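Long-range contact in geranylgeranyl pyrophosphate synthetase (Pyrococcus horikoshii, PDB 1WY0), which probably condenses isopentenyl diphosphate with allylic diphosphates to make geranylgeranyl diphosphate, as a trans-prenyltransferase of the polyprenyl synthetase family: residues K313-L318 and D329-A334. Sequence-based numbering, arbitrary orientation.
Sequences KANEAL and DLELLA
Asn315, on helix 299-315, lays its amide against Glu331 and Ala334, one turn apart on helix 325-336. Its CG stands beside its own backbone N, anti to the carbonyl carbon (chi1 -69°), which sets CG on the side of helix 325-336. Asn315 OD1 comes within 3.3 Å of Ala334 CB. The same Asn315 OD1 also lies 3.5 Å from Glu331 CA, and Asn315 ND2 faces the same Ala334 methyl. The CG of Glu331 flanks the amide, 3.9 Å from Asn315 CG, and the carboxylate plane is turned 65° from the amide plane. OD1 finds its hydrogen-bond donor elsewhere, in the indole NE1 of Trp206 on helix 197-224, a side chain that also touches Ala314, Leu318 and Ala334. An alanine in place of Asn315 would probably leave Trp206 NE1 without this acceptor and open a gap over Ala334 CB. Further along, Leu318 N bonds to Asn315 O, and Leu318 sends CD1 to within 3.7 Å of Leu330 CB. The two leucine side chains cross at about a right angle, and Leu330 also packs on Thr56 and Ser57 of helix 49-57. Within this all-helical fold, then, the two segments meet through van der Waals packing, and the amide oxygen at their interface is tied to helix 197-224 through Trp206.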
# COMPACT_ATOMS: atom_id res chain seq x y z
N LYS A 313 2.71 -26.04 21.30
CA LYS A 313 1.65 -25.23 21.88
C LYS A 313 0.54 -24.96 20.87
O LYS A 313 -0.63 -24.97 21.22
CB LYS A 313 2.20 -23.90 22.39
CG LYS A 313 1.11 -22.86 22.62
CD LYS A 313 0.38 -23.11 23.94
CE LYS A 313 -0.78 -22.15 24.16
NZ LYS A 313 -2.02 -22.84 24.61
N ALA A 314 0.92 -24.72 19.62
CA ALA A 314 -0.06 -24.43 18.57
C ALA A 314 -1.03 -25.58 18.34
O ALA A 314 -2.25 -25.38 18.34
CB ALA A 314 0.66 -24.10 17.27
N ASN A 315 -0.51 -26.77 18.11
CA ASN A 315 -1.35 -27.94 17.88
C ASN A 315 -2.12 -28.29 19.16
O ASN A 315 -3.30 -28.62 19.10
CB ASN A 315 -0.49 -29.13 17.44
CG ASN A 315 0.09 -28.94 16.05
OD1 ASN A 315 -0.48 -28.23 15.22
ND2 ASN A 315 1.24 -29.56 15.80
N GLU A 316 -1.44 -28.21 20.30
CA GLU A 316 -2.08 -28.50 21.58
C GLU A 316 -3.18 -27.48 21.87
O GLU A 316 -3.83 -27.52 22.91
CB GLU A 316 -1.06 -28.48 22.72
CG GLU A 316 -1.39 -27.53 23.88
CD GLU A 316 -0.18 -27.21 24.75
OE1 GLU A 316 0.86 -27.88 24.59
OE2 GLU A 316 -0.28 -26.30 25.61
N ALA A 317 -3.38 -26.56 20.94
CA ALA A 317 -4.41 -25.53 21.09
C ALA A 317 -5.55 -25.85 20.14
O ALA A 317 -6.64 -25.30 20.27
CB ALA A 317 -3.83 -24.16 20.78
N LEU A 318 -5.29 -26.73 19.19
CA LEU A 318 -6.30 -27.15 18.22
C LEU A 318 -7.10 -28.34 18.77
O LEU A 318 -8.10 -28.79 18.22
CB LEU A 318 -5.60 -27.55 16.91
CG LEU A 318 -5.19 -26.35 16.06
CD1 LEU A 318 -4.77 -26.76 14.64
CD2 LEU A 318 -6.32 -25.33 15.88
N ASP A 329 -4.70 -31.79 8.80
CA ASP A 329 -3.75 -31.07 7.97
C ASP A 329 -3.09 -29.91 8.72
O ASP A 329 -1.89 -29.68 8.57
CB ASP A 329 -4.44 -30.55 6.70
CG ASP A 329 -4.94 -31.68 5.81
OD1 ASP A 329 -4.21 -32.69 5.66
OD2 ASP A 329 -6.04 -31.55 5.25
N LEU A 330 -3.87 -29.19 9.52
CA LEU A 330 -3.33 -28.08 10.29
C LEU A 330 -2.31 -28.57 11.30
O LEU A 330 -1.40 -27.83 11.68
CB LEU A 330 -4.45 -27.32 11.01
CG LEU A 330 -5.48 -26.56 10.17
CD1 LEU A 330 -6.41 -25.79 11.09
CD2 LEU A 330 -4.77 -25.60 9.22
N GLU A 331 -2.46 -29.81 11.75
CA GLU A 331 -1.52 -30.36 12.71
C GLU A 331 -0.29 -30.85 11.97
O GLU A 331 0.84 -30.67 12.42
CB GLU A 331 -2.14 -31.51 13.50
CG GLU A 331 -2.93 -31.06 14.72
CD GLU A 331 -3.41 -32.23 15.56
OE1 GLU A 331 -3.48 -33.36 15.02
OE2 GLU A 331 -3.72 -32.02 16.75
N LEU A 332 -0.52 -31.47 10.82
CA LEU A 332 0.59 -31.96 10.02
C LEU A 332 1.46 -30.81 9.52
O LEU A 332 2.68 -30.85 9.64
CB LEU A 332 0.08 -32.79 8.84
CG LEU A 332 -0.41 -34.21 9.16
CD1 LEU A 332 -0.76 -34.95 7.87
CD2 LEU A 332 0.69 -34.95 9.91
N LEU A 333 0.82 -29.78 8.98
CA LEU A 333 1.53 -28.61 8.47
C LEU A 333 2.43 -28.03 9.55
O LEU A 333 3.63 -27.84 9.35
CB LEU A 333 0.53 -27.55 8.00
CG LEU A 333 1.07 -26.25 7.40
CD1 LEU A 333 1.85 -26.53 6.11
CD2 LEU A 333 -0.10 -25.34 7.12
N ALA A 334 1.84 -27.76 10.72
CA ALA A 334 2.61 -27.21 11.82
C ALA A 334 3.78 -28.10 12.16
O ALA A 334 4.88 -27.62 12.46
CB ALA A 334 1.72 -27.04 13.04